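Local coordinates for KLLA0C04147p (Kluyveromyces lactis, PDB 5H2A), which probably binds and transfers sterols as an oxysterol-binding-protein relative, this chain being its ankyrin-repeat domain, at residues G189-H200 against D220-P231. Sequence-based numbering, arbitrary orientation.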
ATOM      1  N   GLY A 189       4.344 -15.414  -9.682  1.00 21.54           N
ATOM      2  CA  GLY A 189       3.370 -16.496  -9.704  1.00 28.73           C
ATOM      3  C   GLY A 189       3.379 -17.238 -11.036  1.00 27.16           C
ATOM      4  O   GLY A 189       3.549 -16.648 -12.102  1.00 23.82           O
ATOM      5  N   MET A 190       3.177 -18.553 -10.971  1.00 20.64           N
ATOM      6  CA  MET A 190       3.204 -19.403 -12.154  1.00 25.52           C
ATOM      7  C   MET A 190       1.791 -19.603 -12.688  1.00 29.28           C
ATOM      8  O   MET A 190       0.891 -19.998 -11.944  1.00 31.85           O
ATOM      9  CB  MET A 190       3.848 -20.755 -11.835  1.00 34.03           C
ATOM     10  CG  MET A 190       3.973 -21.671 -13.044  1.00 41.85           C
ATOM     11  SD  MET A 190       4.767 -23.258 -12.676  1.00 44.41           S
ATOM     12  CE  MET A 190       6.266 -22.712 -11.858  1.00 41.36           C
ATOM     13  N   GLU A 191       1.592 -19.311 -13.964  1.00 24.09           N
ATOM     14  CA  GLU A 191       0.285 -19.531 -14.580  1.00 28.56           C
ATOM     15  C   GLU A 191       0.101 -21.029 -14.813  1.00 33.88           C
ATOM     16  O   GLU A 191       0.912 -21.635 -15.519  1.00 29.89           O
ATOM     17  CB  GLU A 191       0.167 -18.767 -15.894  1.00 33.42           C
ATOM     18  CG  GLU A 191      -0.951 -19.266 -16.804  1.00 34.69           C
ATOM     19  CD  GLU A 191      -2.321 -19.092 -16.181  1.00 44.32           C
ATOM     20  OE1 GLU A 191      -2.618 -17.974 -15.710  1.00 45.42           O
ATOM     21  OE2 GLU A 191      -3.093 -20.077 -16.144  1.00 42.31           O
ATOM     22  N   PRO A 192      -0.920 -21.660 -14.226  1.00 39.31           N
ATOM     23  CA  PRO A 192      -1.033 -23.125 -14.354  1.00 41.70           C
ATOM     24  C   PRO A 192      -1.270 -23.590 -15.776  1.00 34.55           C
ATOM     25  O   PRO A 192      -0.809 -24.679 -16.137  1.00 31.25           O
ATOM     26  CB  PRO A 192      -2.220 -23.468 -13.440  1.00 41.95           C
ATOM     27  CG  PRO A 192      -2.338 -22.296 -12.504  1.00 42.15           C
ATOM     28  CD  PRO A 192      -1.929 -21.102 -13.310  1.00 36.97           C
ATOM     29  N   GLU A 193      -1.959 -22.801 -16.606  1.00 30.40           N
ATOM     30  CA  GLU A 193      -2.229 -23.244 -17.974  1.00 37.83           C
ATOM     31  C   GLU A 193      -0.984 -23.283 -18.849  1.00 37.93           C
ATOM     32  O   GLU A 193      -0.991 -23.977 -19.875  1.00 36.20           O
ATOM     33  CB  GLU A 193      -3.279 -22.348 -18.642  1.00 43.33           C
ATOM     34  CG  GLU A 193      -4.564 -22.151 -17.809  1.00 58.10           C
ATOM     35  CD  GLU A 193      -5.474 -23.375 -17.846  1.00 72.00           C
ATOM     36  OE1 GLU A 193      -5.026 -24.450 -17.377  1.00 74.59           O
ATOM     37  OE2 GLU A 193      -6.612 -23.238 -18.355  1.00 80.95           O
ATOM     38  N   THR A 194       0.061 -22.528 -18.501  1.00 32.43           N
ATOM     39  CA  THR A 194       1.282 -22.479 -19.294  1.00 28.11           C
ATOM     40  C   THR A 194       2.523 -22.968 -18.563  1.00 27.60           C
ATOM     41  O   THR A 194       3.498 -23.331 -19.230  1.00 33.08           O
ATOM     42  CB  THR A 194       1.557 -21.044 -19.773  1.00 34.46           C
ATOM     43  OG1 THR A 194       1.719 -20.202 -18.624  1.00 26.12           O
ATOM     44  CG2 THR A 194       0.414 -20.528 -20.648  1.00 30.19           C
ATOM     45  N   GLY A 195       2.529 -22.969 -17.231  1.00 25.54           N
ATOM     46  CA  GLY A 195       3.733 -23.225 -16.470  1.00 29.94           C
ATOM     47  C   GLY A 195       4.726 -22.078 -16.440  1.00 32.09           C
ATOM     48  O   GLY A 195       5.832 -22.255 -15.916  1.00 32.00           O
ATOM     49  N   ASP A 196       4.367 -20.912 -16.975  1.00 26.16           N
ATOM     50  CA  ASP A 196       5.252 -19.752 -17.060  1.00 22.03           C
ATOM     51  C   ASP A 196       4.936 -18.709 -15.996  1.00 22.32           C
ATOM     52  O   ASP A 196       3.777 -18.497 -15.643  1.00 24.17           O
ATOM     53  CB  ASP A 196       5.121 -19.066 -18.418  1.00 16.98           C
ATOM     54  CG  ASP A 196       5.717 -19.876 -19.538  1.00 27.59           C
ATOM     55  OD1 ASP A 196       6.458 -20.840 -19.237  1.00 30.34           O
ATOM     56  OD2 ASP A 196       5.438 -19.545 -20.706  1.00 30.12           O
ATOM     57  N   THR A 197       5.983 -18.043 -15.509  1.00 22.66           N
ATOM     58  CA  THR A 197       5.846 -16.741 -14.866  1.00 19.87           C
ATOM     59  C   THR A 197       5.827 -15.664 -15.945  1.00 18.29           C
ATOM     60  O   THR A 197       6.142 -15.932 -17.106  1.00 16.73           O
ATOM     61  CB  THR A 197       7.016 -16.473 -13.927  1.00 19.13           C
ATOM     62  OG1 THR A 197       8.197 -16.274 -14.711  1.00 20.66           O
ATOM     63  CG2 THR A 197       7.237 -17.652 -12.974  1.00 20.57           C
ATOM     64  N   VAL A 198       5.462 -14.429 -15.572  1.00 17.20           N
ATOM     65  CA  VAL A 198       5.482 -13.397 -16.603  1.00 16.87           C
ATOM     66  C   VAL A 198       6.898 -13.183 -17.103  1.00 15.20           C
ATOM     67  O   VAL A 198       7.090 -12.814 -18.263  1.00 18.56           O
ATOM     68  CB  VAL A 198       4.836 -12.063 -16.153  1.00 19.09           C
ATOM     69  CG1 VAL A 198       3.325 -12.233 -15.993  1.00 25.03           C
ATOM     70  CG2 VAL A 198       5.487 -11.485 -14.881  1.00 18.84           C
ATOM     71  N   LEU A 199       7.916 -13.451 -16.273  1.00 15.25           N
ATOM     72  CA  LEU A 199       9.276 -13.269 -16.781  1.00 17.82           C
ATOM     73  C   LEU A 199       9.581 -14.269 -17.893  1.00 19.24           C
ATOM     74  O   LEU A 199      10.139 -13.889 -18.927  1.00 15.43           O
ATOM     75  CB  LEU A 199      10.305 -13.368 -15.650  1.00 18.75           C
ATOM     76  CG  LEU A 199      11.771 -13.121 -16.060  1.00 18.85           C
ATOM     77  CD1 LEU A 199      12.011 -11.724 -16.699  1.00 20.19           C
ATOM     78  CD2 LEU A 199      12.696 -13.293 -14.834  1.00 17.87           C
ATOM     79  N   HIS A 200       9.197 -15.545 -17.727  1.00 18.52           N
ATOM     80  CA  HIS A 200       9.351 -16.496 -18.832  1.00 20.09           C
ATOM     81  C   HIS A 200       8.569 -16.047 -20.054  1.00 16.61           C
ATOM     82  O   HIS A 200       9.057 -16.126 -21.192  1.00 16.64           O
ATOM     83  CB  HIS A 200       8.860 -17.884 -18.431  1.00 18.96           C
ATOM     84  CG  HIS A 200       9.696 -18.533 -17.386  1.00 25.17           C
ATOM     85  ND1 HIS A 200       9.362 -18.490 -16.052  1.00 28.65           N
ATOM     86  CD2 HIS A 200      10.849 -19.235 -17.469  1.00 29.77           C
ATOM     87  CE1 HIS A 200      10.277 -19.139 -15.356  1.00 31.48           C
ATOM     88  NE2 HIS A 200      11.186 -19.605 -16.191  1.00 33.11           N
ATOM     89  N   ASP A 220      11.973 -12.731 -10.492  1.00 23.63           N
ATOM     90  CA  ASP A 220      13.041 -13.564  -9.958  1.00 27.77           C
ATOM     91  C   ASP A 220      13.622 -14.424 -11.066  1.00 20.79           C
ATOM     92  O   ASP A 220      12.953 -15.361 -11.528  1.00 26.97           O
ATOM     93  CB  ASP A 220      12.513 -14.442  -8.819  1.00 32.95           C
ATOM     94  CG  ASP A 220      13.602 -15.294  -8.159  1.00 41.53           C
ATOM     95  OD1 ASP A 220      14.694 -15.468  -8.735  1.00 29.12           O
ATOM     96  OD2 ASP A 220      13.354 -15.807  -7.045  1.00 43.66           O
ATOM     97  N   PRO A 221      14.861 -14.180 -11.503  1.00 27.37           N
ATOM     98  CA  PRO A 221      15.422 -14.973 -12.612  1.00 26.37           C
ATOM     99  C   PRO A 221      15.737 -16.412 -12.248  1.00 29.36           C
ATOM    100  O   PRO A 221      16.050 -17.205 -13.150  1.00 27.53           O
ATOM    101  CB  PRO A 221      16.697 -14.202 -12.978  1.00 31.65           C
ATOM    102  CG  PRO A 221      17.068 -13.488 -11.737  1.00 29.09           C
ATOM    103  CD  PRO A 221      15.780 -13.126 -11.046  1.00 26.86           C
ATOM    104  N   PHE A 222      15.661 -16.780 -10.970  1.00 29.69           N
ATOM    105  CA  PHE A 222      15.927 -18.146 -10.542  1.00 25.15           C
ATOM    106  C   PHE A 222      14.678 -19.014 -10.508  1.00 30.67           C
ATOM    107  O   PHE A 222      14.796 -20.232 -10.338  1.00 31.44           O
ATOM    108  CB  PHE A 222      16.583 -18.147  -9.154  1.00 33.00           C
ATOM    109  CG  PHE A 222      17.965 -17.548  -9.134  1.00 32.06           C
ATOM    110  CD1 PHE A 222      18.832 -17.743 -10.200  1.00 36.36           C
ATOM    111  CD2 PHE A 222      18.395 -16.792  -8.053  1.00 33.59           C
ATOM    112  CE1 PHE A 222      20.113 -17.201 -10.189  1.00 31.19           C
ATOM    113  CE2 PHE A 222      19.672 -16.236  -8.035  1.00 31.57           C
ATOM    114  CZ  PHE A 222      20.537 -16.448  -9.109  1.00 24.69           C
ATOM    115  N   LYS A 223      13.493 -18.430 -10.672  1.00 29.47           N
ATOM    116  CA  LYS A 223      12.270 -19.228 -10.660  1.00 28.82           C
ATOM    117  C   LYS A 223      12.159 -20.025 -11.951  1.00 34.33           C
ATOM    118  O   LYS A 223      12.145 -19.458 -13.052  1.00 36.01           O
ATOM    119  CB  LYS A 223      11.050 -18.329 -10.447  1.00 35.40           C
ATOM    120  CG  LYS A 223       9.727 -19.088 -10.445  1.00 44.57           C
ATOM    121  CD  LYS A 223       8.951 -18.903  -9.151  1.00 43.50           C
ATOM    122  CE  LYS A 223       7.647 -19.688  -9.191  1.00 43.39           C
ATOM    123  NZ  LYS A 223       6.660 -19.170  -8.197  1.00 47.05           N
ATOM    124  N   ARG A 224      12.114 -21.347 -11.821  1.00 26.39           N
ATOM    125  CA  ARG A 224      12.019 -22.188 -12.998  1.00 35.70           C
ATOM    126  C   ARG A 224      10.570 -22.290 -13.451  1.00 38.51           C
ATOM    127  O   ARG A 224       9.631 -22.055 -12.684  1.00 40.61           O
ATOM    128  CB  ARG A 224      12.591 -23.578 -12.709  1.00 40.49           C
ATOM    129  CG  ARG A 224      13.995 -23.521 -12.129  1.00 42.43           C
ATOM    130  CD  ARG A 224      14.592 -24.897 -11.883  1.00 43.64           C
ATOM    131  NE  ARG A 224      16.006 -24.766 -11.547  1.00 49.23           N
ATOM    132  CZ  ARG A 224      16.985 -24.802 -12.443  1.00 46.83           C
ATOM    133  NH1 ARG A 224      16.701 -24.989 -13.726  1.00 40.74           N
ATOM    134  NH2 ARG A 224      18.245 -24.656 -12.060  1.00 46.45           N
ATOM    135  N   ASP A 225      10.392 -22.620 -14.721  1.00 27.78           N
ATOM    136  CA  ASP A 225       9.053 -22.890 -15.214  1.00 29.29           C
ATOM    137  C   ASP A 225       8.653 -24.323 -14.863  1.00 34.57           C
ATOM    138  O   ASP A 225       9.406 -25.071 -14.230  1.00 37.36           O
ATOM    139  CB  ASP A 225       8.962 -22.614 -16.718  1.00 26.51           C
ATOM    140  CG  ASP A 225       9.863 -23.516 -17.563  1.00 35.05           C
ATOM    141  OD1 ASP A 225      10.282 -24.613 -17.129  1.00 32.69           O
ATOM    142  OD2 ASP A 225      10.147 -23.112 -18.708  1.00 31.31           O
ATOM    143  N   SER A 226       7.455 -24.721 -15.292  1.00 38.99           N
ATOM    144  CA  SER A 226       6.944 -26.040 -14.933  1.00 42.11           C
ATOM    145  C   SER A 226       7.795 -27.163 -15.507  1.00 44.76           C
ATOM    146  O   SER A 226       7.719 -28.295 -15.015  1.00 50.99           O
ATOM    147  CB  SER A 226       5.491 -26.190 -15.398  1.00 36.70           C
ATOM    148  OG  SER A 226       5.397 -26.217 -16.820  1.00 34.15           O
ATOM    149  N   ARG A 227       8.598 -26.878 -16.535  1.00 38.08           N
ATOM    150  CA  ARG A 227       9.494 -27.851 -17.142  1.00 31.84           C
ATOM    151  C   ARG A 227      10.902 -27.802 -16.561  1.00 34.26           C
ATOM    152  O   ARG A 227      11.782 -28.525 -17.036  1.00 42.68           O
ATOM    153  CB  ARG A 227       9.547 -27.644 -18.654  1.00 32.83           C
ATOM    154  CG  ARG A 227       8.260 -28.049 -19.368  1.00 41.60           C
ATOM    155  CD  ARG A 227       7.979 -27.171 -20.579  1.00 46.68           C
ATOM    156  NE  ARG A 227       7.848 -25.762 -20.210  1.00 50.23           N
ATOM    157  CZ  ARG A 227       6.758 -25.226 -19.663  1.00 51.16           C
ATOM    158  NH1 ARG A 227       5.695 -25.983 -19.415  1.00 55.06           N
ATOM    159  NH2 ARG A 227       6.725 -23.932 -19.366  1.00 46.58           N
ATOM    160  N   GLY A 228      11.133 -26.971 -15.552  1.00 30.74           N
ATOM    161  CA  GLY A 228      12.419 -26.906 -14.887  1.00 40.63           C
ATOM    162  C   GLY A 228      13.414 -25.914 -15.455  1.00 42.79           C
ATOM    163  O   GLY A 228      14.566 -25.899 -15.004  1.00 34.35           O
ATOM    164  N   LYS A 229      13.008 -25.071 -16.403  1.00 42.55           N
ATOM    165  CA  LYS A 229      13.917 -24.165 -17.097  1.00 33.82           C
ATOM    166  C   LYS A 229      13.897 -22.773 -16.477  1.00 30.19           C
ATOM    167  O   LYS A 229      12.836 -22.245 -16.129  1.00 27.00           O
ATOM    168  CB  LYS A 229      13.548 -24.065 -18.579  1.00 28.74           C
ATOM    169  CG  LYS A 229      13.608 -25.370 -19.373  1.00 43.68           C
ATOM    170  CD  LYS A 229      12.803 -25.251 -20.672  1.00 51.93           C
ATOM    171  CE  LYS A 229      11.352 -24.871 -20.371  1.00 51.37           C
ATOM    172  NZ  LYS A 229      10.457 -24.650 -21.550  1.00 50.32           N
ATOM    173  N   LEU A 230      15.075 -22.178 -16.352  1.00 26.87           N
ATOM    174  CA  LEU A 230      15.217 -20.772 -16.014  1.00 25.51           C
ATOM    175  C   LEU A 230      14.899 -19.901 -17.233  1.00 19.38           C
ATOM    176  O   LEU A 230      15.102 -20.329 -18.370  1.00 25.21           O
ATOM    177  CB  LEU A 230      16.639 -20.479 -15.560  1.00 30.25           C
ATOM    178  CG  LEU A 230      17.169 -21.241 -14.341  1.00 34.61           C
ATOM    179  CD1 LEU A 230      18.640 -20.933 -14.133  1.00 34.52           C
ATOM    180  CD2 LEU A 230      16.366 -20.871 -13.115  1.00 35.22           C
ATOM    181  N   PRO A 231      14.427 -18.663 -17.014  1.00 24.28           N
ATOM    182  CA  PRO A 231      14.222 -17.749 -18.151  1.00 21.63           C
ATOM    183  C   PRO A 231      15.428 -17.641 -19.078  1.00 25.12           C
ATOM    184  O   PRO A 231      15.268 -17.607 -20.305  1.00 24.54           O
ATOM    185  CB  PRO A 231      13.904 -16.416 -17.457  1.00 22.64           C
ATOM    186  CG  PRO A 231      13.199 -16.843 -16.188  1.00 25.17           C
ATOM    187  CD  PRO A 231      13.961 -18.074 -15.744  1.00 28.27           C
TER
HETATM  188  O   HOH W   1       8.982 -21.154 -20.234  1.00 24.17           O
HETATM  189  O   HOH W   2       9.610 -15.202 -12.412  1.00 31.03           O
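The imidazole of H200 lies between D225 and P231. D225 CB sits over the centre of one face, a CH-pi contact 12° off the ring normal. P231 CG packs on the opposite face, 3.6 Å from the centroid of the H200 ring and shifted toward its rim. Both ring nitrogens have partners. H200 NE2 donates to K229 O at 3.1 Å, though that oxygen stands 26° out of the ring plane. K229 O also takes D225 N, which reaches it from the other face of the carbonyl. H200 ND1 shares a hydrogen bond of 2.8 Å with T197 OG1, at the N-cap of helix 198-204. T197 chi1 is 70°, which sets OG1 between backbone N and carbonyl carbon and leaves CG2 to meet K223 CG at 3.8 Å. An alanine in place of H200 would probably leave K229 O without its cross-segment donor and open a gap between D225 and P231. L199 CD2 continues the apolar packing onto P231 CG.

At the other end, S226 N donates to G195 O at 3.0 Å. G195 has positive phi, and a CB there would run into S226 OG. R227 NH2 bonds to T194 O and makes a salt bridge of 3.1 Å with D196 OD1, the carboxylate and guanidinium planes standing nearly perpendicular. D196 OD2 is paired with K204. M190 CE rests 3.5 Å from R224 O.

The contact joins two loops, 189-197 and 220-231, probably neighbouring ankyrin-type loops. A histidine beside a helix N-cap threonine, bonded to a neighbouring loop, recalls the TPLH motif of ankyrin repeats, here TVLH. With NE2 donating to K229 O and ND1 bonded to T197 OG1, a neutral H200 ring is consistent with the geometry, and R227 is likely to offset the charge of D196.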